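Local structure of beta-agarase D (4ASM) at residues A[46-51]-A[84-89]; A[103-108]-A[113-118]; A[188-191]-A[195-198]; A[286-289]-A[293-296]. The protein cleaves the beta-1,4 linkages of agarose in a random, anomer-retaining manner, this chain being its family GH16 catalytic domain. One frame throughout, in Å; residues are numbered along the deposited sequence.

Interaction 1 of 4, residues A[46-51]-A[84-89]. With CA (calcium ion), chain B.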
ATOM      1  N   VAL A  46      -8.860 -14.656  14.990  1.00 10.04           N
ATOM      2  CA  VAL A  46      -8.240 -15.965  14.829  1.00 10.58           C
ATOM      3  C   VAL A  46      -7.051 -15.917  13.866  1.00 10.57           C
ATOM      4  O   VAL A  46      -6.949 -15.023  13.002  1.00 10.43           O
ATOM      5  CB  VAL A  46      -9.253 -17.028  14.304  1.00 10.33           C
ATOM      6  CG1 VAL A  46     -10.436 -17.202  15.248  1.00 12.05           C
ATOM      7  CG2 VAL A  46      -9.734 -16.657  12.898  1.00 11.34           C
ATOM      8  N   ASP A  47      -6.173 -16.895  14.004  1.00 10.57           N
ATOM      9  CA  ASP A  47      -5.129 -17.144  13.032  1.00 10.40           C
ATOM     10  C   ASP A  47      -5.720 -18.012  11.933  1.00 10.57           C
ATOM     11  O   ASP A  47      -6.639 -18.813  12.183  1.00 12.15           O
ATOM     12  CB  ASP A  47      -3.968 -17.926  13.662  1.00 10.46           C
ATOM     13  CG  ASP A  47      -3.199 -17.133  14.702  1.00 12.16           C
ATOM     14  OD1 ASP A  47      -3.229 -15.877  14.709  1.00 12.14           O
ATOM     15  OD2 ASP A  47      -2.520 -17.788  15.530  1.00 17.38           O
ATOM     16  N   PHE A  48      -5.176 -17.900  10.729  1.00 10.21           N
ATOM     17  CA  PHE A  48      -5.591 -18.770   9.633  1.00  9.67           C
ATOM     18  C   PHE A  48      -4.455 -19.073   8.673  1.00 10.21           C
ATOM     19  O   PHE A  48      -3.418 -18.415   8.681  1.00  9.51           O
ATOM     20  CB  PHE A  48      -6.851 -18.252   8.906  1.00  9.92           C
ATOM     21  CG  PHE A  48      -6.684 -16.923   8.195  1.00  8.49           C
ATOM     22  CD1 PHE A  48      -6.288 -16.897   6.869  1.00  8.77           C
ATOM     23  CD2 PHE A  48      -6.987 -15.717   8.828  1.00  8.91           C
ATOM     24  CE1 PHE A  48      -6.165 -15.684   6.154  1.00  8.42           C
ATOM     25  CE2 PHE A  48      -6.866 -14.504   8.123  1.00  7.83           C
ATOM     26  CZ  PHE A  48      -6.447 -14.499   6.789  1.00  8.74           C
ATOM     27  N   GLY A  49      -4.651 -20.116   7.877  1.00 10.11           N
ATOM     28  CA  GLY A  49      -3.668 -20.605   6.930  1.00 10.61           C
ATOM     29  C   GLY A  49      -4.028 -22.005   6.469  1.00 11.16           C
ATOM     30  O   GLY A  49      -5.037 -22.564   6.901  1.00 11.59           O
ATOM     31  N   PRO A  50      -3.208 -22.569   5.584  1.00 12.54           N
ATOM     32  CA  PRO A  50      -3.457 -23.921   5.055  1.00 13.50           C
ATOM     33  C   PRO A  50      -3.150 -24.968   6.111  1.00 15.87           C
ATOM     34  O   PRO A  50      -2.334 -24.724   7.002  1.00 15.62           O
ATOM     35  CB  PRO A  50      -2.445 -24.044   3.920  1.00 13.61           C
ATOM     36  CG  PRO A  50      -1.316 -23.095   4.320  1.00 12.94           C
ATOM     37  CD  PRO A  50      -1.986 -21.958   5.028  1.00 12.51           C
ATOM     38  N   ASN A  51      -3.788 -26.130   6.013  1.00 17.89           N
ATOM     39  CA  ASN A  51      -3.520 -27.231   6.954  1.00 20.31           C
ATOM     40  C   ASN A  51      -3.433 -26.717   8.398  1.00 21.05           C
ATOM     41  O   ASN A  51      -4.347 -26.042   8.873  1.00 21.32           O
ATOM     42  CB  ASN A  51      -2.234 -27.964   6.555  1.00 21.23           C
ATOM     43  CG  ASN A  51      -2.292 -29.465   6.842  1.00 24.73           C
ATOM     44  OD1 ASN A  51      -2.511 -29.886   7.979  1.00 29.12           O
ATOM     45  ND2 ASN A  51      -2.073 -30.274   5.806  1.00 29.62           N
ATOM     46  N   VAL A  84     -13.212 -11.135   6.129  1.00  6.80           N
ATOM     47  CA  VAL A  84     -11.995 -11.791   5.664  1.00  6.71           C
ATOM     48  C   VAL A  84     -12.335 -13.261   5.494  1.00  7.42           C
ATOM     49  O   VAL A  84     -12.917 -13.865   6.388  1.00  7.36           O
ATOM     50  CB  VAL A  84     -10.882 -11.717   6.749  1.00  7.39           C
ATOM     51  CG1 VAL A  84      -9.662 -12.525   6.320  1.00  6.51           C
ATOM     52  CG2 VAL A  84     -10.503 -10.261   7.064  1.00  7.13           C
ATOM     53  N   ALA A  85     -12.005 -13.817   4.334  1.00  7.03           N
ATOM     54  CA  ALA A  85     -12.154 -15.268   4.121  1.00  7.63           C
ATOM     55  C   ALA A  85     -11.123 -15.735   3.097  1.00  7.38           C
ATOM     56  O   ALA A  85     -10.536 -14.931   2.363  1.00  7.00           O
ATOM     57  CB  ALA A  85     -13.553 -15.581   3.626  1.00  7.25           C
ATOM     58  N   VAL A  86     -10.888 -17.044   3.052  1.00  7.96           N
ATOM     59  CA  VAL A  86     -10.093 -17.612   1.971  1.00  7.99           C
ATOM     60  C   VAL A  86     -10.966 -18.690   1.357  1.00  9.21           C
ATOM     61  O   VAL A  86     -11.468 -19.554   2.075  1.00  9.73           O
ATOM     62  CB  VAL A  86      -8.729 -18.172   2.454  1.00  7.39           C
ATOM     63  CG1 VAL A  86      -7.882 -18.689   1.288  1.00  8.35           C
ATOM     64  CG2 VAL A  86      -7.976 -17.078   3.211  1.00  7.43           C
ATOM     65  N   SER A  87     -11.165 -18.608   0.039  1.00  9.45           N
ATOM     66  CA  SER A  87     -11.980 -19.589  -0.696  1.00 10.76           C
ATOM     67  C   SER A  87     -11.863 -19.367  -2.184  1.00 10.49           C
ATOM     68  O   SER A  87     -11.574 -18.257  -2.636  1.00 10.84           O
ATOM     69  CB  SER A  87     -13.459 -19.552  -0.273  1.00 11.78           C
ATOM     70  OG  SER A  87     -14.020 -18.285  -0.540  1.00 15.34           O
ATOM     71  N   GLY A  88     -12.038 -20.443  -2.957  1.00 10.23           N
ATOM     72  CA  GLY A  88     -12.051 -20.321  -4.420  1.00 11.02           C
ATOM     73  C   GLY A  88     -10.697 -19.974  -4.993  1.00 10.20           C
ATOM     74  O   GLY A  88     -10.589 -19.520  -6.137  1.00 12.28           O
ATOM     75  N   GLY A  89      -9.650 -20.190  -4.201  1.00 10.04           N
ATOM     76  CA  GLY A  89      -8.284 -19.903  -4.621  1.00  9.07           C
ATOM     77  C   GLY A  89      -7.786 -18.501  -4.269  1.00  8.74           C
ATOM     78  O   GLY A  89      -6.668 -18.150  -4.599  1.00  8.84           O
TER
HETATM   79 CA    CA B1359      -4.551 -18.872  -5.349  1.00  8.99          CA
HETATM   80  O   HOH W   1      -5.888 -19.943  -7.066  1.00 13.14           O
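F48, on the short strand 47-48, faces V84 and V86 of strand 84-87 with 9.0 Å between F48 CA and V86 CA, too far for backbone pairing, so the two strands meet through side chains alone. The contact lies within the beta-sandwich (jelly-roll) fold of family GH16. F48 sends its ring across the gap, and each valine offers one methyl to a different pair of ring carbons. V86 CG2 rests 3.7 Å from F48 CE1, with CD1 of the same ring a little farther. V84 CG1 sits 3.8 Å from F48 CZ, its side chain crossing the phenylalanine at about a right angle. The valines use opposite branches: V84 presents the methyl anti to its backbone N (chi1 174°), V86 the one anti to its carbonyl carbon. Both methyls approach the ring obliquely. F39 stacks on the F48 ring, the W56 ring meets it at a shallow angle, and I123 of strand 112-125 touches both F48 and V84 in a buried apolar cluster. Where strand 84-87 gives way to two glycines, the chain joins a calcium site shared with D9, D34, N36 and D354: G89 O binds the calcium ion at 2.4 Å.

Interaction 2 of 4, residues A[103-108]-A[113-118]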
ATOM      1  N   LYS A 103     -19.892   7.061  11.075  1.00  9.70           N
ATOM      2  CA  LYS A 103     -18.658   7.204  11.836  1.00  9.39           C
ATOM      3  C   LYS A 103     -18.095   8.595  11.662  1.00 10.77           C
ATOM      4  O   LYS A 103     -18.100   9.130  10.549  1.00 10.11           O
ATOM      5  CB  LYS A 103     -17.605   6.144  11.451  1.00  8.86           C
ATOM      6  CG  LYS A 103     -16.251   6.312  12.167  1.00  7.72           C
ATOM      7  CD  LYS A 103     -15.403   5.063  12.081  1.00  8.76           C
ATOM      8  CE  LYS A 103     -14.070   5.209  12.815  1.00  8.53           C
ATOM      9  NZ  LYS A 103     -13.389   3.890  12.896  1.00  9.78           N
ATOM     10  N   SER A 104     -17.594   9.144  12.770  1.00 11.90           N
ATOM     11  CA  SER A 104     -16.981  10.462  12.821  1.00 12.93           C
ATOM     12  C   SER A 104     -15.461  10.349  12.711  1.00 12.24           C
ATOM     13  O   SER A 104     -14.836   9.399  13.217  1.00 12.92           O
ATOM     14  CB  SER A 104     -17.372  11.146  14.133  1.00 13.65           C
ATOM     15  OG  SER A 104     -16.616  12.320  14.337  1.00 19.33           O
ATOM     16  N   PHE A 105     -14.862  11.328  12.039  1.00 10.96           N
ATOM     17  CA  PHE A 105     -13.425  11.431  11.905  1.00 10.39           C
ATOM     18  C   PHE A 105     -13.079  12.904  11.691  1.00 10.08           C
ATOM     19  O   PHE A 105     -13.951  13.716  11.357  1.00  9.89           O
ATOM     20  CB  PHE A 105     -12.904  10.584  10.726  1.00 10.35           C
ATOM     21  CG  PHE A 105     -13.549  10.935   9.392  1.00  8.17           C
ATOM     22  CD1 PHE A 105     -14.767  10.392   9.019  1.00  8.72           C
ATOM     23  CD2 PHE A 105     -12.904  11.788   8.506  1.00  8.41           C
ATOM     24  CE1 PHE A 105     -15.355  10.732   7.790  1.00  6.57           C
ATOM     25  CE2 PHE A 105     -13.487  12.123   7.284  1.00  8.09           C
ATOM     26  CZ  PHE A 105     -14.704  11.596   6.921  1.00  8.34           C
ATOM     27  N   THR A 106     -11.810  13.225  11.877  1.00 10.93           N
ATOM     28  CA  THR A 106     -11.345  14.601  11.730  1.00 10.95           C
ATOM     29  C   THR A 106     -11.192  14.930  10.243  1.00 10.62           C
ATOM     30  O   THR A 106     -10.427  14.270   9.516  1.00 10.87           O
ATOM     31  CB  THR A 106     -10.049  14.818  12.495  1.00 12.03           C
ATOM     32  OG1 THR A 106     -10.313  14.512  13.872  1.00 15.05           O
ATOM     33  CG2 THR A 106      -9.598  16.270  12.379  1.00 11.37           C
ATOM     34  N   GLY A 107     -11.946  15.933   9.808  1.00 10.49           N
ATOM     35  CA  GLY A 107     -11.907  16.384   8.422  1.00 10.46           C
ATOM     36  C   GLY A 107     -10.809  17.398   8.139  1.00 11.18           C
ATOM     37  O   GLY A 107      -9.982  17.725   9.012  1.00 11.20           O
ATOM     38  N   SER A 108     -10.809  17.913   6.915  1.00 11.31           N
ATOM     39  CA  SER A 108      -9.756  18.809   6.448  1.00 11.93           C
ATOM     40  C   SER A 108      -9.768  20.173   7.137  1.00 12.57           C
ATOM     41  O   SER A 108      -8.808  20.937   6.992  1.00 13.01           O
ATOM     42  CB  SER A 108      -9.878  18.996   4.932  1.00 12.37           C
ATOM     43  OG  SER A 108     -11.071  19.688   4.642  1.00 12.99           O
ATOM     44  N   ILE A 113     -16.185  15.404  11.302  1.00 13.20           N
ATOM     45  CA  ILE A 113     -17.299  15.258  10.380  1.00 12.44           C
ATOM     46  C   ILE A 113     -17.738  13.791  10.361  1.00 11.71           C
ATOM     47  O   ILE A 113     -16.966  12.924  10.757  1.00 10.61           O
ATOM     48  CB  ILE A 113     -16.946  15.748   8.945  1.00 12.82           C
ATOM     49  CG1 ILE A 113     -15.723  15.003   8.399  1.00 12.83           C
ATOM     50  CG2 ILE A 113     -16.693  17.272   8.933  1.00 13.44           C
ATOM     51  CD1 ILE A 113     -15.459  15.243   6.900  1.00 12.19           C
ATOM     52  N   SER A 114     -18.956  13.535   9.902  1.00 11.71           N
ATOM     53  CA  SER A 114     -19.518  12.173   9.873  1.00 11.87           C
ATOM     54  C   SER A 114     -19.897  11.732   8.470  1.00 11.20           C
ATOM     55  O   SER A 114     -20.378  12.524   7.649  1.00 10.37           O
ATOM     56  CB  SER A 114     -20.757  12.077  10.772  1.00 13.08           C
ATOM     57  OG  SER A 114     -20.416  12.213  12.145  1.00 18.66           O
ATOM     58  N   ARG A 115     -19.674  10.449   8.199  1.00  9.40           N
ATOM     59  CA  ARG A 115     -20.071   9.843   6.937  1.00  8.83           C
ATOM     60  C   ARG A 115     -20.605   8.457   7.252  1.00  8.65           C
ATOM     61  O   ARG A 115     -20.381   7.963   8.356  1.00  8.26           O
ATOM     62  CB  ARG A 115     -18.872   9.751   5.976  1.00  8.13           C
ATOM     63  CG  ARG A 115     -18.305  11.079   5.484  1.00  8.15           C
ATOM     64  CD  ARG A 115     -19.268  11.786   4.564  1.00  6.40           C
ATOM     65  NE  ARG A 115     -18.687  13.031   4.048  1.00  6.73           N
ATOM     66  CZ  ARG A 115     -18.776  14.241   4.617  1.00  6.92           C
ATOM     67  NH1 ARG A 115     -19.402  14.431   5.775  1.00  7.24           N
ATOM     68  NH2 ARG A 115     -18.195  15.278   4.012  1.00  6.67           N
ATOM     69  N   PRO A 116     -21.304   7.814   6.296  1.00  8.33           N
ATOM     70  CA  PRO A 116     -21.672   6.412   6.495  1.00  8.55           C
ATOM     71  C   PRO A 116     -20.463   5.550   6.824  1.00  7.63           C
ATOM     72  O   PRO A 116     -19.395   5.689   6.217  1.00  7.74           O
ATOM     73  CB  PRO A 116     -22.243   5.998   5.133  1.00  8.59           C
ATOM     74  CG  PRO A 116     -22.793   7.276   4.554  1.00  9.24           C
ATOM     75  CD  PRO A 116     -21.794   8.326   5.000  1.00  8.69           C
ATOM     76  N   GLU A 117     -20.622   4.665   7.803  1.00  7.46           N
ATOM     77  CA  GLU A 117     -19.526   3.788   8.203  0.50  7.41           C
ATOM     78  C   GLU A 117     -19.318   2.674   7.193  1.00  7.67           C
ATOM     79  O   GLU A 117     -20.262   2.045   6.743  1.00  8.32           O
ATOM     80  CB  GLU A 117     -19.776   3.178   9.587  0.50  8.05           C
ATOM     81  CG  GLU A 117     -18.657   2.252  10.029  0.50  9.02           C
ATOM     82  CD  GLU A 117     -18.736   1.873  11.481  0.50 12.47           C
ATOM     83  OE1 GLU A 117     -18.598   2.764  12.343  0.50 11.63           O
ATOM     84  OE2 GLU A 117     -18.917   0.668  11.753  0.50 13.26           O
ATOM     85  N   THR A 118     -18.066   2.437   6.842  1.00  6.55           N
ATOM     86  CA  THR A 118     -17.726   1.363   5.913  1.00  6.94           C
ATOM     87  C   THR A 118     -17.014   0.258   6.668  1.00  6.61           C
ATOM     88  O   THR A 118     -15.886   0.437   7.147  1.00  6.99           O
ATOM     89  CB  THR A 118     -16.841   1.862   4.773  1.00  6.50           C
ATOM     90  OG1 THR A 118     -17.554   2.896   4.074  1.00  7.49           O
ATOM     91  CG2 THR A 118     -16.554   0.715   3.810  1.00  8.24           C
TER
HETATM   92  O   HOH W   2     -19.123  14.269  13.625  1.00 28.43           O
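F105 and I113 form an antiparallel hydrogen-bonded pair in the hairpin of strands 102-106 and 112-125, and K103 with R115 forms the next such pair. Two reciprocal bonds close each pair; that from I113 N to F105 O is 2.8 Å long and almost straight (173°). Between them lies the non-hydrogen-bonded pair S104 and S114, whose hydroxyls share a water on the other face of the hairpin, weakly on the S104 side.

The side chain of F105 shows how such a pair is packed. From CB, the ring is swung between the backbone N and the carbonyl carbon (chi1 57°), which brings it in beneath the partner strand. CD1 passes 3.8 Å from I113 O. CE1 then meets R115 CG at 3.8 Å, a contact made at the ring edge. CE2 and CZ both touch I113 CD1, which lies over the same face as I113 CG1, beyond its margin, while I113 CG1 stands over the ring face in a CH-pi contact, 4.1 Å from the centroid. I113 CD1 also lies over one face of the R115 guanidinium, whose NH1 bonds S114 O at 2.8 Å. A serine at F105 would probably leave I113 CD1 and the R115 stem facing a gap.

Beyond the pair, K103 runs extended to T77 O. Helix 329-333 lies beneath: S329 and A332 touch F105, E333 touches I113, and R115 bonds the A332 and E333 carbonyls, tying the hairpin to the helix.

Interaction 3 of 4, residues A[188-191]-A[195-198]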
ATOM      1  N   HIS A 188       5.251   5.402   3.919  1.00  5.55           N
ATOM      2  CA  HIS A 188       5.043   6.488   4.867  1.00  5.71           C
ATOM      3  C   HIS A 188       6.131   6.434   5.914  1.00  5.89           C
ATOM      4  O   HIS A 188       6.611   5.363   6.273  1.00  5.49           O
ATOM      5  CB  HIS A 188       3.716   6.334   5.616  1.00  6.15           C
ATOM      6  CG  HIS A 188       2.486   6.724   4.850  1.00  5.56           C
ATOM      7  ND1 HIS A 188       1.956   5.974   3.817  1.00  8.85           N
ATOM      8  CD2 HIS A 188       1.623   7.745   5.052  1.00  3.65           C
ATOM      9  CE1 HIS A 188       0.841   6.547   3.390  1.00  5.37           C
ATOM     10  NE2 HIS A 188       0.615   7.621   4.126  1.00  9.58           N
ATOM     11  N   VAL A 189       6.469   7.611   6.437  1.00  5.75           N
ATOM     12  CA  VAL A 189       7.199   7.713   7.698  1.00  6.28           C
ATOM     13  C   VAL A 189       6.392   8.601   8.645  1.00  6.61           C
ATOM     14  O   VAL A 189       5.776   9.580   8.214  1.00  7.16           O
ATOM     15  CB  VAL A 189       8.691   8.197   7.533  1.00  6.08           C
ATOM     16  CG1 VAL A 189       9.492   7.180   6.720  1.00  6.65           C
ATOM     17  CG2 VAL A 189       8.800   9.622   6.936  1.00  6.83           C
ATOM     18  N   PHE A 190       6.417   8.259   9.935  1.00  6.59           N
ATOM     19  CA  PHE A 190       5.598   8.973  10.940  1.00  6.79           C
ATOM     20  C   PHE A 190       6.408   9.405  12.135  1.00  7.20           C
ATOM     21  O   PHE A 190       7.301   8.697  12.568  1.00  6.99           O
ATOM     22  CB  PHE A 190       4.492   8.067  11.506  1.00  7.54           C
ATOM     23  CG  PHE A 190       3.508   7.562  10.478  1.00  6.40           C
ATOM     24  CD1 PHE A 190       2.359   8.283  10.180  1.00  7.98           C
ATOM     25  CD2 PHE A 190       3.722   6.329   9.850  1.00  6.39           C
ATOM     26  CE1 PHE A 190       1.440   7.788   9.217  1.00  7.67           C
ATOM     27  CE2 PHE A 190       2.814   5.837   8.924  1.00  7.43           C
ATOM     28  CZ  PHE A 190       1.681   6.569   8.615  1.00  7.12           C
ATOM     29  N   ILE A 191       6.033  10.553  12.690  1.00  7.57           N
ATOM     30  CA  ILE A 191       6.239  10.782  14.117  1.00  9.10           C
ATOM     31  C   ILE A 191       4.928  10.400  14.791  1.00  9.09           C
ATOM     32  O   ILE A 191       3.860  10.829  14.372  1.00  9.60           O
ATOM     33  CB  ILE A 191       6.555  12.252  14.459  1.00  8.02           C
ATOM     34  CG1 ILE A 191       7.672  12.784  13.574  1.00  8.96           C
ATOM     35  CG2 ILE A 191       6.976  12.359  15.939  1.00 10.51           C
ATOM     36  CD1 ILE A 191       8.175  14.196  13.968  1.00 10.90           C
ATOM     37  N   ASN A 195       3.595  14.340  18.950  1.00 11.62           N
ATOM     38  CA  ASN A 195       3.912  15.224  17.829  1.00 11.44           C
ATOM     39  C   ASN A 195       3.622  14.552  16.491  1.00 12.21           C
ATOM     40  O   ASN A 195       4.529  14.375  15.665  1.00 12.29           O
ATOM     41  CB  ASN A 195       5.370  15.684  17.890  1.00 11.63           C
ATOM     42  CG  ASN A 195       5.681  16.780  16.885  1.00 11.19           C
ATOM     43  OD1 ASN A 195       4.801  17.488  16.425  1.00 11.93           O
ATOM     44  ND2 ASN A 195       6.949  16.890  16.519  1.00 14.82           N
ATOM     45  N   PHE A 196       2.366  14.169  16.288  1.00 11.54           N
ATOM     46  CA  PHE A 196       2.004  13.351  15.127  1.00 12.30           C
ATOM     47  C   PHE A 196       2.276  14.065  13.806  1.00 11.33           C
ATOM     48  O   PHE A 196       1.791  15.185  13.570  1.00 10.92           O
ATOM     49  CB  PHE A 196       0.538  12.915  15.169  1.00 12.82           C
ATOM     50  CG  PHE A 196       0.149  12.064  13.986  1.00 13.56           C
ATOM     51  CD1 PHE A 196       0.565  10.744  13.910  1.00 15.50           C
ATOM     52  CD2 PHE A 196      -0.567  12.612  12.928  1.00 14.84           C
ATOM     53  CE1 PHE A 196       0.224   9.955  12.818  1.00 15.26           C
ATOM     54  CE2 PHE A 196      -0.907  11.826  11.819  1.00 15.74           C
ATOM     55  CZ  PHE A 196      -0.493  10.496  11.777  1.00 14.15           C
ATOM     56  N   LYS A 197       3.041  13.385  12.951  1.00 11.04           N
ATOM     57  CA  LYS A 197       3.315  13.848  11.585  1.00 10.49           C
ATOM     58  C   LYS A 197       3.365  12.647  10.653  1.00  9.83           C
ATOM     59  O   LYS A 197       3.815  11.573  11.041  1.00  9.53           O
ATOM     60  CB  LYS A 197       4.641  14.600  11.512  1.00 10.94           C
ATOM     61  CG  LYS A 197       4.679  15.831  12.392  1.00 12.00           C
ATOM     62  CD  LYS A 197       5.888  16.682  12.132  1.00 17.26           C
ATOM     63  CE  LYS A 197       5.919  17.870  13.081  1.00 16.59           C
ATOM     64  NZ  LYS A 197       4.857  18.855  12.779  1.00 19.16           N
ATOM     65  N   ASP A 198       2.916  12.866   9.417  1.00  9.57           N
ATOM     66  CA  ASP A 198       2.823  11.804   8.417  1.00  9.05           C
ATOM     67  C   ASP A 198       3.406  12.313   7.102  1.00  8.69           C
ATOM     68  O   ASP A 198       2.978  13.340   6.593  1.00  9.45           O
ATOM     69  CB  ASP A 198       1.342  11.443   8.259  1.00  9.16           C
ATOM     70  CG  ASP A 198       1.087  10.347   7.226  1.00  9.71           C
ATOM     71  OD1 ASP A 198       2.043   9.765   6.688  1.00 10.27           O
ATOM     72  OD2 ASP A 198      -0.097  10.072   6.958  1.00 12.43           O
TER
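N195, in the loop before strand 197-199, sets its carbonyl against I191: N195 O is 3.2 Å from I191 CB and equally close to CG2, while its amide reaches the I191 CD1 methyl. F196 follows. Its CA-H points at I191 O, and its side chain lies alongside that of F190, both pointing the same way, with F196 CE1 3.8 Å from F190 CD1. K197 forms the hydrogen-bonded pair with I191: K197 N bonds I191 O at 3.0 Å, and I191 N returns to K197 O at a more bent 139°. The lysine stem runs beside the isoleucine, K197 CD meeting I191 CD1 at 3.8 Å. D198, in a non-hydrogen-bonded antiparallel pair with F190, keeps CG anti to the backbone N (chi1 179°), which lays its carboxylate alongside the F190 ring, D198 CG being 3.3 Å from F190 CE1 and the planes 31° apart. Replacing F190 with an alanine is likely to strip both F196 and D198 of their apolar neighbour and give the two side chains room to turn. H188 and F190 also touch E160, the nucleophile by similarity, and R192, a probable substrate-binding residue, lies in the turn. This is a beta hairpin beside the probable catalytic centre of a GH16 enzyme.

Interaction 4 of 4, residues A[286-289]-A[293-296]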
ATOM      1  N   ASN A 286      12.328  18.322 -10.029  1.00  6.53           N
ATOM      2  CA  ASN A 286      13.143  18.685 -11.184  1.00  6.71           C
ATOM      3  C   ASN A 286      13.505  17.440 -11.991  1.00  6.91           C
ATOM      4  O   ASN A 286      13.493  16.334 -11.475  1.00  7.26           O
ATOM      5  CB  ASN A 286      14.432  19.365 -10.717  1.00  7.26           C
ATOM      6  CG  ASN A 286      14.204  20.759 -10.166  1.00  8.82           C
ATOM      7  OD1 ASN A 286      13.183  21.401 -10.417  1.00 10.63           O
ATOM      8  ND2 ASN A 286      15.191  21.242  -9.409  1.00 12.11           N
ATOM      9  N   ILE A 287      13.864  17.655 -13.264  1.00  6.37           N
ATOM     10  CA  ILE A 287      14.227  16.589 -14.186  1.00  6.62           C
ATOM     11  C   ILE A 287      15.733  16.374 -14.182  1.00  6.17           C
ATOM     12  O   ILE A 287      16.516  17.348 -14.227  1.00  7.02           O
ATOM     13  CB  ILE A 287      13.763  16.949 -15.617  1.00  7.10           C
ATOM     14  CG1 ILE A 287      12.243  16.948 -15.649  1.00  9.50           C
ATOM     15  CG2 ILE A 287      14.325  15.979 -16.673  1.00  7.37           C
ATOM     16  CD1 ILE A 287      11.678  17.559 -16.894  1.00 12.74           C
ATOM     17  N   ALA A 288      16.120  15.104 -14.120  1.00  6.63           N
ATOM     18  CA  ALA A 288      17.519  14.710 -14.266  1.00  6.73           C
ATOM     19  C   ALA A 288      17.678  13.756 -15.451  1.00  6.65           C
ATOM     20  O   ALA A 288      16.698  13.402 -16.118  1.00  6.82           O
ATOM     21  CB  ALA A 288      18.042  14.064 -12.977  1.00  7.22           C
ATOM     22  N   SER A 289      18.909  13.357 -15.740  1.00  7.58           N
ATOM     23  CA  SER A 289      19.132  12.540 -16.924  1.00  7.45           C
ATOM     24  C   SER A 289      19.470  11.069 -16.650  1.00  7.44           C
ATOM     25  O   SER A 289      19.691  10.301 -17.588  1.00  7.06           O
ATOM     26  CB  SER A 289      20.212  13.171 -17.776  1.00  8.33           C
ATOM     27  OG  SER A 289      21.397  13.224 -17.043  1.00 10.17           O
ATOM     28  N   ASP A 293      22.532  10.909 -11.796  1.00  8.12           N
ATOM     29  CA  ASP A 293      22.465  12.359 -11.964  1.00  8.32           C
ATOM     30  C   ASP A 293      21.489  12.988 -10.957  1.00  8.02           C
ATOM     31  O   ASP A 293      21.799  14.007 -10.340  1.00  8.13           O
ATOM     32  CB  ASP A 293      22.044  12.678 -13.414  1.00  8.42           C
ATOM     33  CG  ASP A 293      22.061  14.160 -13.727  1.00  9.11           C
ATOM     34  OD1 ASP A 293      23.103  14.823 -13.497  1.00  9.61           O
ATOM     35  OD2 ASP A 293      21.031  14.651 -14.233  1.00 10.24           O
ATOM     36  N   ALA A 294      20.311  12.376 -10.805  1.00  7.64           N
ATOM     37  CA  ALA A 294      19.315  12.865  -9.866  1.00  7.60           C
ATOM     38  C   ALA A 294      19.831  12.847  -8.418  1.00  7.46           C
ATOM     39  O   ALA A 294      19.681  13.814  -7.707  1.00  7.47           O
ATOM     40  CB  ALA A 294      18.031  12.039 -10.014  1.00  7.63           C
ATOM     41  N   LYS A 295      20.451  11.738  -8.033  1.00  8.44           N
ATOM     42  CA  LYS A 295      21.081  11.595  -6.719  1.00 10.22           C
ATOM     43  C   LYS A 295      22.169  12.650  -6.508  1.00 10.42           C
ATOM     44  O   LYS A 295      22.258  13.243  -5.439  1.00 11.03           O
ATOM     45  CB  LYS A 295      21.653  10.187  -6.544  1.00 10.54           C
ATOM     46  CG  LYS A 295      20.573   9.100  -6.414  1.00 11.64           C
ATOM     47  CD  LYS A 295      21.120   7.657  -6.524  1.00 12.59           C
ATOM     48  CE  LYS A 295      22.160   7.350  -5.471  1.00 16.56           C
ATOM     49  NZ  LYS A 295      21.565   7.232  -4.125  1.00 17.11           N
ATOM     50  N   ASN A 296      22.977  12.915  -7.533  1.00 10.16           N
ATOM     51  CA  ASN A 296      23.999  13.959  -7.424  1.00 11.04           C
ATOM     52  C   ASN A 296      23.384  15.320  -7.184  1.00 10.59           C
ATOM     53  O   ASN A 296      23.866  16.091  -6.351  1.00 11.41           O
ATOM     54  CB  ASN A 296      24.845  14.041  -8.696  1.00 11.26           C
ATOM     55  CG  ASN A 296      25.768  12.875  -8.878  1.00 15.66           C
ATOM     56  OD1 ASN A 296      26.252  12.637  -9.990  1.00 20.32           O
ATOM     57  ND2 ASN A 296      26.028  12.132  -7.806  1.00 17.61           N
TER
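The carboxylate of D293 is the flat group here, and its OD2 oxygen gathers the neighbours supplied by S289 and A288. From the anti side comes the backbone N-H of S289, 19° out of the carboxylate plane and bonded to D293 OD2 at 2.9 Å. Beneath one face stands the S289 hydroxyl, which gives a second, weak bond of 3.2 Å from S289 OG to the same D293 OD2. On the opposite side of the plane the A288 CB methyl lies 3.3 Å from D293 OD2. One oxygen thus takes a firm bond from the amide and a weak one from the hydroxyl of the same residue, which probably helps to set the tilt of the carboxylate. With S289 OG between the backbone N and the carbonyl carbon (chi1 61°), the hydroxyl is placed on the same side as the backbone N-H and both reach one acceptor. A288 CB meets A294 CB at 3.6 Å, bringing the helix against the chain at A288. A294 also touches A249 of strand 249-253, and K295 forms a salt bridge with D246. The contact lies in a short connection from strand 282-288 to helix 291-297, at the periphery of the GH16 beta sandwich.

Overall arrangement
Taken together, the four contacts illustrate how chemistry follows position in a beta-sandwich enzyme. Interaction 1 is fully buried and purely apolar across its segments, yet it ends at a metal site. Interactions 2 and 3 are both hairpins built on backbone bonds, but the former lies at the surface and the latter, partly buried, beside the probable nucleophile; their centres are about 21 Å apart. Interaction 4 alone brings in a helix and depends on a carboxylate. Strand 112-125 belongs to the hairpin of interaction 2 and also covers the cluster of interaction 1. Interactions 1 and 4 lie on opposite sides of the chain's centre, about 46 Å apart between centres.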